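Putative adenylate cyclase (Vibrio parahaemolyticus, PDB 2ACA) is of unknown function but, as a CYTH-family protein related to class IV adenylate cyclases, may act on ATP or another triphosphate. Local coordinates at residues 32-40 with 115-123. Sequence-based numbering, arbitrary orientation.
Sequences IEHEVMFEN and RSIFFVGEF. With PO4 (phosphate ion), chain D.
E35 and F119 form an antiparallel hydrogen-bonded pair, joined by the backbone bond from F119 N to E35 O at 2.7 Å. V36 and F118 follow as a non-hydrogen-bonded pair. M37 and F38 both face I117, a classic beta bulge. I117 O accepts from M37 N at 3.1 Å, and I117 N donates a hydrogen bond to F38 O at 3.0 Å. Beyond the bulge, the S116 hydroxyl accepts the backbone N-H of N40 (N to OG 2.8 Å, 169° at the hydrogen), and a water links OG to N40 OD1.

V36, E39 and H34 gather round the F118 ring. V36 CG2 and E39 OE1 meet its edge, OE1 lying 3.4 Å from F118 CE2. The H34 ring stands obliquely to it, planes at 63°, and its ND1 donates to I32 O. On the sheet face carrying I117 and F119, F38 is turned so that CG sits over its own backbone (chi1 67°). This brings its CZ to 3.5 Å from I117 CG1, while R115 O lies at the ring edge. The selenomethionine M37 is extended, and its SE touches I117 CG2 and makes an oblique Met-aromatic contact with F119.

R115 CG lies beside the CE1/CZ rim of the F38 ring. Its guanidinium forms salt bridges with D128 and E43 and weak hydrogen bonds to phosphate O3, with NH1 at 2.9 Å. R65 also binds this ion, probably from the crystallisation liquor. The bulged pair joins two neighbouring strands of the antiparallel CYTH sheet; the phosphate site near R115 is consistent with the triphosphate-binding tunnel of CYTH proteins.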
ATOM      1  N   ILE A  32      -3.899 -25.898 -23.922  1.00 60.91           N
ATOM      2  CA  ILE A  32      -5.076 -25.079 -23.650  1.00 61.33           C
ATOM      3  C   ILE A  32      -4.812 -23.615 -23.995  1.00 61.77           C
ATOM      4  O   ILE A  32      -3.698 -23.119 -23.835  1.00 61.93           O
ATOM      5  CB  ILE A  32      -5.494 -25.168 -22.164  1.00 63.48           C
ATOM      6  CG1 ILE A  32      -5.767 -26.625 -21.785  1.00 62.75           C
ATOM      7  CG2 ILE A  32      -6.743 -24.324 -21.921  1.00 62.98           C
ATOM      8  CD1 ILE A  32      -6.184 -26.816 -20.343  1.00 62.15           C
ATOM      9  N   GLU A  33      -5.839 -22.928 -24.481  1.00 99.64           N
ATOM     10  CA  GLU A  33      -5.696 -21.521 -24.826  1.00 99.70           C
ATOM     11  C   GLU A  33      -5.662 -20.757 -23.510  1.00 98.81           C
ATOM     12  O   GLU A  33      -6.634 -20.768 -22.752  1.00 98.69           O
ATOM     13  CB  GLU A  33      -6.879 -21.063 -25.682  1.00 97.07           C
ATOM     14  CG  GLU A  33      -6.479 -20.269 -26.919  1.00 97.83           C
ATOM     15  CD  GLU A  33      -5.925 -18.890 -26.596  1.00 98.55           C
ATOM     16  OE1 GLU A  33      -5.518 -18.180 -27.542  1.00 98.19           O
ATOM     17  OE2 GLU A  33      -5.899 -18.514 -25.405  1.00 99.01           O
ATOM     18  N   HIS A  34      -4.540 -20.100 -23.234  1.00125.93           N
ATOM     19  CA  HIS A  34      -4.400 -19.363 -21.985  1.00124.40           C
ATOM     20  C   HIS A  34      -3.435 -18.189 -22.059  1.00123.75           C
ATOM     21  O   HIS A  34      -2.569 -18.128 -22.933  1.00124.93           O
ATOM     22  CB  HIS A  34      -3.930 -20.310 -20.880  1.00 46.36           C
ATOM     23  CG  HIS A  34      -2.552 -20.853 -21.098  1.00 44.83           C
ATOM     24  ND1 HIS A  34      -2.228 -21.648 -22.176  1.00 44.75           N
ATOM     25  CD2 HIS A  34      -1.415 -20.718 -20.377  1.00 45.32           C
ATOM     26  CE1 HIS A  34      -0.951 -21.981 -22.108  1.00 44.97           C
ATOM     27  NE2 HIS A  34      -0.434 -21.429 -21.026  1.00 45.41           N
ATOM     28  N   GLU A  35      -3.596 -17.262 -21.120  1.00 56.48           N
ATOM     29  CA  GLU A  35      -2.735 -16.092 -21.019  1.00 54.76           C
ATOM     30  C   GLU A  35      -1.765 -16.383 -19.875  1.00 52.37           C
ATOM     31  O   GLU A  35      -2.090 -17.141 -18.960  1.00 51.70           O
ATOM     32  CB  GLU A  35      -3.565 -14.843 -20.700  1.00 72.62           C
ATOM     33  CG  GLU A  35      -3.562 -13.776 -21.790  1.00 74.93           C
ATOM     34  CD  GLU A  35      -2.193 -13.149 -22.004  1.00 76.04           C
ATOM     35  OE1 GLU A  35      -1.286 -13.844 -22.514  1.00 77.23           O
ATOM     36  OE2 GLU A  35      -2.022 -11.959 -21.657  1.00 75.71           O
ATOM     37  N   VAL A  36      -0.578 -15.791 -19.924  1.00 61.25           N
ATOM     38  CA  VAL A  36       0.415 -16.022 -18.882  1.00 58.19           C
ATOM     39  C   VAL A  36       0.761 -14.744 -18.131  1.00 56.29           C
ATOM     40  O   VAL A  36       1.151 -13.750 -18.737  1.00 57.42           O
ATOM     41  CB  VAL A  36       1.701 -16.607 -19.479  1.00 29.95           C
ATOM     42  CG1 VAL A  36       2.668 -16.968 -18.374  1.00 31.12           C
ATOM     43  CG2 VAL A  36       1.372 -17.822 -20.318  1.00 29.86           C
HETATM   44  N   MSE A  37       0.616 -14.774 -16.808  1.00 38.20           N
HETATM   45  CA  MSE A  37       0.923 -13.611 -15.981  1.00 34.38           C
HETATM   46  C   MSE A  37       2.423 -13.621 -15.693  1.00 31.26           C
HETATM   47  O   MSE A  37       3.080 -12.584 -15.689  1.00 29.69           O
HETATM   48  CB  MSE A  37       0.117 -13.657 -14.678  1.00 36.32           C
HETATM   49  CG  MSE A  37       0.252 -12.415 -13.812  1.00 38.81           C
HETATM   50 SE   MSE A  37      -0.813 -12.482 -12.188  1.00 44.07          SE
HETATM   51  CE  MSE A  37      -0.659 -10.635 -11.640  1.00 41.69           C
ATOM     52  N   PHE A  38       2.956 -14.809 -15.447  1.00 31.48           N
ATOM     53  CA  PHE A  38       4.378 -14.976 -15.206  1.00 29.20           C
ATOM     54  C   PHE A  38       4.635 -16.434 -14.873  1.00 28.83           C
ATOM     55  O   PHE A  38       3.749 -17.132 -14.389  1.00 30.44           O
ATOM     56  CB  PHE A  38       4.869 -14.048 -14.077  1.00 21.91           C
ATOM     57  CG  PHE A  38       4.320 -14.380 -12.722  1.00 20.96           C
ATOM     58  CD1 PHE A  38       4.803 -15.471 -12.009  1.00 18.72           C
ATOM     59  CD2 PHE A  38       3.319 -13.595 -12.154  1.00 19.22           C
ATOM     60  CE1 PHE A  38       4.300 -15.773 -10.747  1.00 18.38           C
ATOM     61  CE2 PHE A  38       2.809 -13.892 -10.894  1.00 18.71           C
ATOM     62  CZ  PHE A  38       3.300 -14.980 -10.190  1.00 18.27           C
ATOM     63  N   GLU A  39       5.845 -16.893 -15.147  1.00 23.88           N
ATOM     64  CA  GLU A  39       6.200 -18.275 -14.885  1.00 24.29           C
ATOM     65  C   GLU A  39       7.521 -18.343 -14.145  1.00 21.78           C
ATOM     66  O   GLU A  39       8.408 -17.523 -14.374  1.00 22.19           O
ATOM     67  CB  GLU A  39       6.335 -19.036 -16.206  1.00 39.68           C
ATOM     68  CG  GLU A  39       5.106 -18.990 -17.105  1.00 43.05           C
ATOM     69  CD  GLU A  39       5.395 -19.536 -18.496  1.00 44.96           C
ATOM     70  OE1 GLU A  39       4.468 -19.596 -19.328  1.00 45.00           O
ATOM     71  OE2 GLU A  39       6.559 -19.901 -18.757  1.00 47.04           O
ATOM     72  N   ASN A  40       7.637 -19.318 -13.253  1.00 19.53           N
ATOM     73  CA  ASN A  40       8.858 -19.547 -12.482  1.00 19.70           C
ATOM     74  C   ASN A  40       9.472 -18.360 -11.714  1.00 18.52           C
ATOM     75  O   ASN A  40      10.698 -18.224 -11.651  1.00 15.72           O
ATOM     76  CB  ASN A  40       9.914 -20.167 -13.401  1.00 25.09           C
ATOM     77  CG  ASN A  40       9.419 -21.439 -14.081  1.00 26.96           C
ATOM     78  OD1 ASN A  40       9.009 -22.389 -13.419  1.00 25.85           O
ATOM     79  ND2 ASN A  40       9.454 -21.456 -15.409  1.00 27.12           N
ATOM     80  N   ARG A 115       6.702 -19.744  -8.081  1.00 19.54           N
ATOM     81  CA  ARG A 115       5.326 -19.744  -8.551  1.00 18.62           C
ATOM     82  C   ARG A 115       5.107 -19.358 -10.011  1.00 19.05           C
ATOM     83  O   ARG A 115       5.909 -18.641 -10.616  1.00 17.14           O
ATOM     84  CB  ARG A 115       4.490 -18.835  -7.633  1.00 13.69           C
ATOM     85  CG  ARG A 115       3.159 -18.362  -8.214  1.00 12.35           C
ATOM     86  CD  ARG A 115       2.316 -17.647  -7.163  1.00 13.48           C
ATOM     87  NE  ARG A 115       1.803 -18.599  -6.191  1.00 13.34           N
ATOM     88  CZ  ARG A 115       0.947 -18.311  -5.222  1.00 15.86           C
ATOM     89  NH1 ARG A 115       0.495 -17.071  -5.075  1.00 15.70           N
ATOM     90  NH2 ARG A 115       0.511 -19.279  -4.421  1.00 15.86           N
ATOM     91  N   SER A 116       4.006 -19.862 -10.564  1.00 19.60           N
ATOM     92  CA  SER A 116       3.596 -19.582 -11.931  1.00 22.81           C
ATOM     93  C   SER A 116       2.093 -19.358 -11.908  1.00 24.83           C
ATOM     94  O   SER A 116       1.357 -20.093 -11.246  1.00 25.52           O
ATOM     95  CB  SER A 116       3.911 -20.761 -12.860  1.00 27.86           C
ATOM     96  OG  SER A 116       5.298 -20.884 -13.098  1.00 29.61           O
ATOM     97  N   ILE A 117       1.639 -18.335 -12.619  1.00 33.76           N
ATOM     98  CA  ILE A 117       0.219 -18.040 -12.680  1.00 34.46           C
ATOM     99  C   ILE A 117      -0.228 -17.900 -14.135  1.00 36.47           C
ATOM    100  O   ILE A 117       0.404 -17.189 -14.922  1.00 36.02           O
ATOM    101  CB  ILE A 117      -0.111 -16.745 -11.909  1.00 23.68           C
ATOM    102  CG1 ILE A 117       0.333 -16.890 -10.449  1.00 24.14           C
ATOM    103  CG2 ILE A 117      -1.613 -16.463 -11.979  1.00 22.36           C
ATOM    104  CD1 ILE A 117      -0.142 -15.761  -9.523  1.00 22.11           C
ATOM    105  N   PHE A 118      -1.311 -18.597 -14.486  1.00 36.61           N
ATOM    106  CA  PHE A 118      -1.850 -18.557 -15.841  1.00 37.80           C
ATOM    107  C   PHE A 118      -3.311 -18.156 -15.838  1.00 39.54           C
ATOM    108  O   PHE A 118      -3.999 -18.285 -14.830  1.00 39.15           O
ATOM    109  CB  PHE A 118      -1.728 -19.918 -16.520  1.00 25.96           C
ATOM    110  CG  PHE A 118      -0.356 -20.500 -16.467  1.00 23.22           C
ATOM    111  CD1 PHE A 118       0.019 -21.326 -15.416  1.00 23.18           C
ATOM    112  CD2 PHE A 118       0.567 -20.224 -17.465  1.00 22.17           C
ATOM    113  CE1 PHE A 118       1.290 -21.869 -15.359  1.00 21.28           C
ATOM    114  CE2 PHE A 118       1.846 -20.763 -17.416  1.00 21.58           C
ATOM    115  CZ  PHE A 118       2.207 -21.588 -16.361  1.00 21.49           C
ATOM    116  N   PHE A 119      -3.776 -17.675 -16.985  1.00 36.93           N
ATOM    117  CA  PHE A 119      -5.155 -17.247 -17.145  1.00 39.83           C
ATOM    118  C   PHE A 119      -5.871 -18.147 -18.149  1.00 41.89           C
ATOM    119  O   PHE A 119      -5.291 -18.545 -19.161  1.00 42.07           O
ATOM    120  CB  PHE A 119      -5.209 -15.801 -17.660  1.00 48.48           C
ATOM    121  CG  PHE A 119      -4.710 -14.767 -16.682  1.00 50.11           C
ATOM    122  CD1 PHE A 119      -4.432 -13.470 -17.115  1.00 50.88           C
ATOM    123  CD2 PHE A 119      -4.548 -15.067 -15.335  1.00 51.05           C
ATOM    124  CE1 PHE A 119      -4.002 -12.491 -16.218  1.00 49.84           C
ATOM    125  CE2 PHE A 119      -4.117 -14.091 -14.428  1.00 50.41           C
ATOM    126  CZ  PHE A 119      -3.846 -12.801 -14.874  1.00 49.85           C
ATOM    127  N   VAL A 120      -7.127 -18.468 -17.858  1.00 38.62           N
ATOM    128  CA  VAL A 120      -7.958 -19.284 -18.738  1.00 39.28           C
ATOM    129  C   VAL A 120      -9.334 -18.684 -18.531  1.00 40.36           C
ATOM    130  O   VAL A 120     -10.075 -19.091 -17.635  1.00 40.30           O
ATOM    131  CB  VAL A 120      -7.973 -20.767 -18.318  1.00 46.84           C
ATOM    132  CG1 VAL A 120      -8.977 -21.529 -19.160  1.00 47.07           C
ATOM    133  CG2 VAL A 120      -6.588 -21.376 -18.501  1.00 46.24           C
ATOM    134  N   GLY A 121      -9.666 -17.697 -19.356  1.00 61.22           N
ATOM    135  CA  GLY A 121     -10.939 -17.024 -19.213  1.00 63.20           C
ATOM    136  C   GLY A 121     -10.745 -16.036 -18.080  1.00 64.32           C
ATOM    137  O   GLY A 121      -9.800 -15.249 -18.099  1.00 65.12           O
ATOM    138  N   GLU A 122     -11.626 -16.081 -17.088  1.00 69.81           N
ATOM    139  CA  GLU A 122     -11.518 -15.187 -15.943  1.00 69.94           C
ATOM    140  C   GLU A 122     -10.980 -15.975 -14.754  1.00 68.75           C
ATOM    141  O   GLU A 122     -10.797 -15.436 -13.661  1.00 68.65           O
ATOM    142  CB  GLU A 122     -12.889 -14.600 -15.593  1.00 98.00           C
ATOM    143  CG  GLU A 122     -13.914 -15.624 -15.130  1.00100.65           C
ATOM    144  CD  GLU A 122     -15.259 -14.999 -14.837  1.00102.92           C
ATOM    145  OE1 GLU A 122     -15.310 -14.050 -14.023  1.00103.05           O
ATOM    146  OE2 GLU A 122     -16.271 -15.451 -15.418  1.00103.47           O
ATOM    147  N   PHE A 123     -10.724 -17.260 -14.977  1.00 48.62           N
ATOM    148  CA  PHE A 123     -10.212 -18.129 -13.928  1.00 47.50           C
ATOM    149  C   PHE A 123      -8.690 -18.133 -13.906  1.00 46.03           C
ATOM    150  O   PHE A 123      -8.047 -18.072 -14.955  1.00 46.14           O
ATOM    151  CB  PHE A 123     -10.740 -19.547 -14.130  1.00 68.62           C
ATOM    152  CG  PHE A 123     -12.234 -19.641 -14.070  1.00 70.96           C
ATOM    153  CD1 PHE A 123     -12.917 -19.338 -12.897  1.00 72.25           C
ATOM    154  CD2 PHE A 123     -12.963 -20.001 -15.197  1.00 72.34           C
ATOM    155  CE1 PHE A 123     -14.307 -19.391 -12.846  1.00 73.78           C
ATOM    156  CE2 PHE A 123     -14.353 -20.057 -15.160  1.00 73.48           C
ATOM    157  CZ  PHE A 123     -15.027 -19.751 -13.982  1.00 73.84           C
TER
HETATM  158  P   PO4 D 304      -2.794 -17.153  -2.790  1.00 47.28           P
HETATM  159  O1  PO4 D 304      -1.988 -17.838  -1.745  1.00 47.55           O
HETATM  160  O2  PO4 D 304      -4.186 -17.675  -2.767  1.00 48.96           O
HETATM  161  O3  PO4 D 304      -2.193 -17.407  -4.122  1.00 48.82           O
HETATM  162  O4  PO4 D 304      -2.810 -15.693  -2.526  1.00 49.87           O
HETATM  163  O   HOH W   1       6.255 -23.708 -14.340  1.00 49.08           O